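Local coordinates for 2-dehydropantoate 2-reductase (Geobacter metallireducens, PDB 3HN2), which probably catalyses the NADPH-dependent reduction of ketopantoate (2-dehydropantoate) to pantoate, the second step of the pathway from 3-methyl-2-oxobutanoate to pantoate in pantothenate biosynthesis, at residues 111-115 with 116-120; 201-204 with 205-208; 240-243 with 244-248. All coordinates share one frame; numbering follows the deposited sequence.

Contact 1. Residues 111-115 with 116-120; sequences ALATL and FGAER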
loop_
_atom_site.group_PDB
_atom_site.type_symbol
_atom_site.label_atom_id
_atom_site.label_comp_id
_atom_site.label_asym_id
_atom_site.label_seq_id
_atom_site.Cartn_x
_atom_site.Cartn_y
_atom_site.Cartn_z
ATOM N N ALA A 111 24.093 -20.275 -2.362
ATOM C CA ALA A 111 24.927 -20.496 -3.543
ATOM C C ALA A 111 26.249 -19.762 -3.396
ATOM O O ALA A 111 27.317 -20.363 -3.532
ATOM C CB ALA A 111 24.210 -20.040 -4.801
ATOM N N LEU A 112 26.149 -18.470 -3.087
ATOM C CA LEU A 112 27.288 -17.592 -2.844
ATOM C C LEU A 112 28.100 -18.019 -1.628
ATOM O O LEU A 112 29.312 -17.796 -1.584
ATOM C CB LEU A 112 26.802 -16.156 -2.639
ATOM C CG LEU A 112 26.117 -15.411 -3.785
ATOM C CD1 LEU A 112 25.320 -14.226 -3.244
ATOM C CD2 LEU A 112 27.128 -14.951 -4.825
ATOM N N ALA A 113 27.428 -18.619 -0.645
ATOM C CA ALA A 113 28.085 -19.143 0.554
ATOM C C ALA A 113 28.933 -20.372 0.243
ATOM O O ALA A 113 30.038 -20.507 0.760
ATOM C CB ALA A 113 27.065 -19.461 1.629
ATOM N N THR A 114 28.399 -21.254 -0.605
ATOM C CA THR A 114 29.119 -22.419 -1.117
ATOM C C THR A 114 30.290 -21.971 -1.991
ATOM O O THR A 114 31.377 -22.555 -1.943
ATOM C CB THR A 114 28.188 -23.321 -1.959
ATOM O OG1 THR A 114 26.972 -23.554 -1.242
ATOM C CG2 THR A 114 28.845 -24.657 -2.267
ATOM N N LEU A 115 30.058 -20.918 -2.769
ATOM C CA LEU A 115 31.021 -20.456 -3.748
ATOM C C LEU A 115 32.177 -19.677 -3.122
ATOM O O LEU A 115 33.319 -19.824 -3.554
ATOM C CB LEU A 115 30.323 -19.617 -4.816
ATOM C CG LEU A 115 30.692 -19.988 -6.252
ATOM C CD1 LEU A 115 29.516 -19.756 -7.177
ATOM C CD2 LEU A 115 31.931 -19.244 -6.738
ATOM N N PHE A 116 31.883 -18.870 -2.102
ATOM C CA PHE A 116 32.876 -17.941 -1.545
ATOM C C PHE A 116 33.198 -18.122 -0.061
ATOM O O PHE A 116 34.365 -18.084 0.331
ATOM C CB PHE A 116 32.469 -16.490 -1.827
ATOM C CG PHE A 116 32.322 -16.183 -3.289
ATOM C CD1 PHE A 116 33.445 -16.052 -4.103
ATOM C CD2 PHE A 116 31.058 -16.038 -3.861
ATOM C CE1 PHE A 116 33.316 -15.774 -5.461
ATOM C CE2 PHE A 116 30.915 -15.759 -5.220
ATOM C CZ PHE A 116 32.048 -15.632 -6.021
ATOM N N GLY A 117 32.165 -18.311 0.754
ATOM C CA GLY A 117 32.329 -18.448 2.199
ATOM C C GLY A 117 31.111 -17.911 2.915
ATOM O O GLY A 117 30.671 -16.793 2.644
ATOM N N ALA A 118 30.569 -18.709 3.832
ATOM C CA ALA A 118 29.311 -18.391 4.511
ATOM C C ALA A 118 29.391 -17.190 5.458
ATOM O O ALA A 118 28.389 -16.522 5.693
ATOM C CB ALA A 118 28.774 -19.618 5.237
ATOM N N GLU A 119 30.582 -16.908 5.982
ATOM C CA GLU A 119 30.772 -15.759 6.869
ATOM C C GLU A 119 30.985 -14.439 6.113
ATOM O O GLU A 119 31.250 -13.406 6.730
ATOM C CB GLU A 119 31.901 -16.010 7.883
ATOM C CG GLU A 119 33.299 -16.181 7.297
ATOM C CD GLU A 119 33.601 -17.616 6.909
ATOM O OE1 GLU A 119 33.046 -18.097 5.897
ATOM O OE2 GLU A 119 34.403 -18.261 7.613
ATOM N N ARG A 120 30.863 -14.482 4.787
ATOM C CA ARG A 120 30.934 -13.283 3.947
ATOM C C ARG A 120 29.540 -12.818 3.526
ATOM O O ARG A 120 29.369 -11.682 3.089
ATOM C CB ARG A 120 31.769 -13.536 2.681
ATOM C CG ARG A 120 33.006 -14.411 2.861
ATOM C CD ARG A 120 33.760 -14.573 1.545
ATOM N NE ARG A 120 34.853 -13.611 1.425
ATOM C CZ ARG A 120 36.146 -13.922 1.500
ATOM N NH1 ARG A 120 37.060 -12.972 1.386
ATOM N NH2 ARG A 120 36.534 -15.178 1.681
#
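The ring of F116 sits in a hollow made by two leucines of the helix that has just ended. L115 supplies the floor: its methyl CD2 lies over one face of the ring, 3.9 Å from the F116 centroid and 21° off the normal, offset toward the rim at CZ. This is a CH-pi contact between chain neighbours whose side chains run alongside each other. L112 closes the hollow from one turn back, crossing the ring obliquely so that L112 CD2 rests 3.9 Å from F116 CE2. With chi1 at -59°, F116 CG stands opposite its own carbonyl carbon, and the ring folds back beside the helix end.

The backbone holds the same corner. F116 N gives a hydrogen bond to L112 O, 2.8 Å long, the donor lying above the carbonyl plane, and the rim of the ring approaches that same oxygen, with F116 CD2 3.4 Å from L112 O. F116 is the first residue to leave helical angles; G117 then takes a phi of 149°, which suits a residue without a side chain. That swing carries the chain back past the helix, and two small bumps meet there, A113 CB lying 4.0 Å from A118 CB.

The turn ends helix 108-115 of the Rossmann-type domain and leads by a short loop into strand 121-129. L112 also packs on Y85 of helix 85-89, T101 of strand 98-101 and I121, while F116 reaches I89 and I99, wedging the turn between helix 85-89 and the parallel strands.

Contact 2. Residues 201-204 with 205-208; sequences QQPV and NLIL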
loop_
_atom_site.group_PDB
_atom_site.type_symbol
_atom_site.label_atom_id
_atom_site.label_comp_id
_atom_site.label_asym_id
_atom_site.label_seq_id
_atom_site.Cartn_x
_atom_site.Cartn_y
_atom_site.Cartn_z
ATOM N N GLN A 201 -1.401 -11.658 -17.425
ATOM C CA GLN A 201 -1.007 -10.312 -17.892
ATOM C C GLN A 201 -1.962 -9.182 -17.468
ATOM O O GLN A 201 -2.415 -8.381 -18.287
ATOM C CB GLN A 201 -0.591 -10.256 -19.381
ATOM C CG GLN A 201 -0.838 -11.511 -20.212
ATOM C CD GLN A 201 0.112 -11.646 -21.381
ATOM O OE1 GLN A 201 1.323 -11.450 -21.243
ATOM N NE2 GLN A 201 -0.430 -11.999 -22.541
ATOM N N GLN A 202 -2.256 -9.143 -16.170
ATOM C CA GLN A 202 -3.090 -8.100 -15.575
ATOM C C GLN A 202 -2.402 -7.539 -14.333
ATOM O O GLN A 202 -1.689 -8.268 -13.660
ATOM C CB GLN A 202 -4.442 -8.683 -15.165
ATOM C CG GLN A 202 -5.296 -9.198 -16.306
ATOM C CD GLN A 202 -6.306 -10.224 -15.841
ATOM O OE1 GLN A 202 -6.615 -10.310 -14.654
ATOM N NE2 GLN A 202 -6.823 -11.011 -16.773
ATOM N N PRO A 203 -2.614 -6.245 -14.017
ATOM C CA PRO A 203 -2.077 -5.692 -12.760
ATOM C C PRO A 203 -2.772 -6.229 -11.496
ATOM O O PRO A 203 -3.808 -6.897 -11.592
ATOM C CB PRO A 203 -2.323 -4.190 -12.909
ATOM C CG PRO A 203 -3.490 -4.094 -13.829
ATOM C CD PRO A 203 -3.331 -5.221 -14.801
ATOM N N VAL A 204 -2.205 -5.920 -10.328
ATOM C CA VAL A 204 -2.636 -6.513 -9.045
ATOM C C VAL A 204 -4.086 -6.202 -8.625
ATOM O O VAL A 204 -4.743 -7.045 -8.014
ATOM C CB VAL A 204 -1.643 -6.210 -7.865
ATOM C CG1 VAL A 204 -0.272 -6.775 -8.155
ATOM C CG2 VAL A 204 -1.531 -4.718 -7.575
ATOM N N ASN A 205 -4.578 -5.014 -8.972
ATOM C CA ASN A 205 -5.939 -4.585 -8.603
ATOM C C ASN A 205 -7.056 -5.458 -9.165
ATOM O O ASN A 205 -8.095 -5.620 -8.530
ATOM C CB ASN A 205 -6.181 -3.131 -9.002
ATOM C CG ASN A 205 -6.063 -2.904 -10.496
ATOM O OD1 ASN A 205 -4.967 -2.859 -11.048
ATOM N ND2 ASN A 205 -7.200 -2.755 -11.159
ATOM N N LEU A 206 -6.824 -6.016 -10.349
ATOM C CA LEU A 206 -7.766 -6.914 -10.998
ATOM C C LEU A 206 -7.814 -8.280 -10.323
ATOM O O LEU A 206 -8.907 -8.772 -10.020
ATOM C CB LEU A 206 -7.433 -7.049 -12.486
ATOM C CG LEU A 206 -7.529 -5.777 -13.341
ATOM C CD1 LEU A 206 -7.265 -6.100 -14.802
ATOM C CD2 LEU A 206 -8.882 -5.093 -13.182
ATOM N N ILE A 207 -6.635 -8.876 -10.081
ATOM C CA ILE A 207 -6.489 -10.134 -9.320
ATOM C C ILE A 207 -7.215 -10.028 -7.980
ATOM O O ILE A 207 -7.909 -10.955 -7.569
ATOM C CB ILE A 207 -4.978 -10.520 -9.086
ATOM C CG1 ILE A 207 -4.385 -11.224 -10.310
ATOM C CG2 ILE A 207 -4.807 -11.470 -7.882
ATOM C CD1 ILE A 207 -3.794 -10.301 -11.353
ATOM N N LEU A 208 -7.069 -8.876 -7.329
ATOM C CA LEU A 208 -7.740 -8.570 -6.066
ATOM C C LEU A 208 -9.226 -8.197 -6.168
ATOM O O LEU A 208 -9.893 -8.105 -5.144
ATOM C CB LEU A 208 -6.990 -7.436 -5.352
ATOM C CG LEU A 208 -5.926 -7.758 -4.290
ATOM C CD1 LEU A 208 -5.683 -9.258 -4.096
ATOM C CD2 LEU A 208 -4.627 -7.030 -4.596
#
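The flat amide of N205 points its oxygen at the ring of P203: N205 OD1 lies 3.4 Å from P203 CG and comes almost as near to P203 CB, the two side chains crossing at a slant. It is a van der Waals contact. N205 chi1 is 61°, which sets the amide between its own backbone N and carbonyl carbon and turns it back toward the proline; the ND2 end is hydrogen-bonded to N50 OD1 of the second subunit, and L206 packs on I49 of that subunit, placing this short helix at the dimer interface. At another corner of the proline ring, P203 CD meets L206 CD1 at 4.0 Å. The same methyl touches the stem of Q202, with L206 CD1 3.8 Å from Q202 CB, the two side chains running about perpendicular.

P203 occupies the N-cap position, and its carbonyl opens the short helix with a weak bond from L206 N, 3.4 Å long. The methyl I207 CD1 presses against that same carbonyl, 3.4 Å from P203 O. The next carbonyl, V204 O, takes a firmer bond from L208 N, 3.0 Å at 158°, and L208 CD2 also packs on V204 O.

The turn links helix 179-200 to helix 204-207 in the C-terminal region. V204 packs on F193 and C197 of helix 179-200, where I207 and L208 join it, while L208 also reaches L246 and T249 of helix 241-249.

Contact 3. Residues 240-243 with 244-248; sequences GYVD and DMLEF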
loop_
_atom_site.group_PDB
_atom_site.type_symbol
_atom_site.label_atom_id
_atom_site.label_comp_id
_atom_site.label_asym_id
_atom_site.label_seq_id
_atom_site.Cartn_x
_atom_site.Cartn_y
_atom_site.Cartn_z
ATOM N N GLY A 240 -2.925 -14.980 8.927
ATOM C CA GLY A 240 -3.294 -13.658 9.405
ATOM C C GLY A 240 -2.285 -12.704 8.798
ATOM O O GLY A 240 -2.629 -11.560 8.488
ATOM N N TYR A 241 -1.043 -13.180 8.607
ATOM C CA TYR A 241 -0.086 -12.490 7.724
ATOM C C TYR A 241 -0.622 -12.480 6.281
ATOM O O TYR A 241 -0.194 -11.662 5.462
ATOM C CB TYR A 241 1.363 -13.061 7.802
ATOM C CG TYR A 241 2.351 -12.269 6.939
ATOM C CD1 TYR A 241 2.779 -12.750 5.729
ATOM C CD2 TYR A 241 2.771 -11.005 7.316
ATOM C CE1 TYR A 241 3.617 -12.007 4.928
ATOM C CE2 TYR A 241 3.617 -10.253 6.524
ATOM C CZ TYR A 241 4.045 -10.770 5.341
ATOM O OH TYR A 241 4.899 -10.026 4.517
ATOM N N VAL A 242 -1.553 -13.396 5.994
ATOM C CA VAL A 242 -2.341 -13.414 4.758
ATOM C C VAL A 242 -3.154 -12.132 4.665
ATOM O O VAL A 242 -2.940 -11.333 3.752
ATOM C CB VAL A 242 -3.308 -14.633 4.698
ATOM C CG1 VAL A 242 -4.328 -14.489 3.552
ATOM C CG2 VAL A 242 -2.547 -15.917 4.542
ATOM N N ASP A 243 -4.041 -11.930 5.645
ATOM C CA ASP A 243 -4.932 -10.767 5.728
ATOM C C ASP A 243 -4.154 -9.469 5.584
ATOM O O ASP A 243 -4.650 -8.490 5.019
ATOM C CB ASP A 243 -5.687 -10.765 7.061
ATOM C CG ASP A 243 -6.597 -11.969 7.221
ATOM O OD1 ASP A 243 -6.089 -13.066 7.539
ATOM O OD2 ASP A 243 -7.824 -11.819 7.042
ATOM N N ASP A 244 -2.915 -9.503 6.068
ATOM C CA ASP A 244 -2.022 -8.362 6.050
ATOM C C ASP A 244 -1.351 -8.098 4.696
ATOM O O ASP A 244 -0.956 -6.970 4.446
ATOM C CB ASP A 244 -0.974 -8.490 7.172
ATOM C CG ASP A 244 -1.598 -8.467 8.573
ATOM O OD1 ASP A 244 -2.608 -7.760 8.776
ATOM O OD2 ASP A 244 -1.078 -9.155 9.476
ATOM N N MET A 245 -1.204 -9.107 3.828
ATOM C CA MET A 245 -0.644 -8.847 2.491
ATOM C C MET A 245 -1.814 -8.649 1.504
ATOM O O MET A 245 -1.659 -8.072 0.425
ATOM C CB MET A 245 0.276 -9.982 2.005
ATOM C CG MET A 245 1.518 -10.305 2.885
ATOM S SD MET A 245 2.410 -8.846 3.454
ATOM C CE MET A 245 3.403 -8.442 2.032
ATOM N N LEU A 246 -2.984 -9.140 1.892
ATOM C CA LEU A 246 -4.209 -8.929 1.146
ATOM C C LEU A 246 -4.550 -7.440 1.183
ATOM O O LEU A 246 -4.820 -6.834 0.144
ATOM C CB LEU A 246 -5.329 -9.777 1.761
ATOM C CG LEU A 246 -6.404 -10.483 0.930
ATOM C CD1 LEU A 246 -5.898 -11.039 -0.394
ATOM C CD2 LEU A 246 -7.024 -11.600 1.764
ATOM N N GLU A 247 -4.485 -6.853 2.379
ATOM C CA GLU A 247 -4.778 -5.428 2.581
ATOM C C GLU A 247 -3.639 -4.516 2.122
ATOM O O GLU A 247 -3.888 -3.402 1.673
ATOM C CB GLU A 247 -5.105 -5.143 4.050
ATOM C CG GLU A 247 -6.455 -5.682 4.527
ATOM C CD GLU A 247 -6.694 -5.450 6.017
ATOM O OE1 GLU A 247 -7.657 -6.027 6.565
ATOM O OE2 GLU A 247 -5.920 -4.691 6.643
ATOM N N PHE A 248 -2.400 -4.995 2.250
ATOM C CA PHE A 248 -1.200 -4.245 1.848
ATOM C C PHE A 248 -1.165 -4.003 0.346
ATOM O O PHE A 248 -0.898 -2.887 -0.096
ATOM C CB PHE A 248 0.064 -4.987 2.312
ATOM C CG PHE A 248 1.354 -4.443 1.757
ATOM C CD1 PHE A 248 1.943 -3.311 2.313
ATOM C CD2 PHE A 248 2.003 -5.091 0.708
ATOM C CE1 PHE A 248 3.141 -2.816 1.812
ATOM C CE2 PHE A 248 3.199 -4.603 0.199
ATOM C CZ PHE A 248 3.773 -3.465 0.755
#
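Between G240-D243 and D244-F248 the chain winds into the first turns of a helix, with D244 N bonded to G240 O, E247 N to D243 O, and V242 O gripped twice, by L246 N at 2.9 Å, nearly straight out from the carbonyl, and by M245 N at 2.8 Å from above its plane.

The main side-chain meeting is between Y241 and M245, which slant across each other one turn apart. Y241 CG stands opposite its backbone N (chi1 -176°), swinging the ring outward from the helix and partly forward, beside M245. M245 bends at both chi2 and chi3 and lays its CG over one ring face, 3.4 Å from Y241 CE1. Its sulfur sits oblique to the ring, M245 SD modelled 3.9 Å from the Y241 centroid and 41° off the normal, but its exact placing is doubtful because it lies too close to the hydroxyl. Y241 OH makes a weak hydrogen bond to E185 O, and M245 also packs on W189, both on helix 179-200. On another side of the helix V242 CG1 meets L246 CD2 at 4.3 Å, and both side chains pack on R218 of helix 211-229.

G240 has a phi of 106°, readily adopted by a residue without a side chain, and leads directly into the helix. The whole is an i to i+4 Met-aromatic contact in the opening turns of helix 241-249, within the all-helical C-terminal part of the ketopantoate reductase fold.

The contacts follow one another along the chain. Contact 1 lies in the N-terminal Rossmann-type domain, at the end of helix 108-115 beside the mixed sheet; contacts 2 and 3 both lie in the helical C-terminal part. Contact 1 is about 38 Å between centres from contact 2, on opposite sides of the chain's centre, and about 34 Å between centres from contact 3. Contacts 2 and 3 have centres about 16 Å apart and touch, L208 CD1 packing 4.1 Å from L246 CD1, and each also packs on helix 179-200. Both reach the second subunit, so this end of the helical region lies at the subunit interface; contact 1 does not.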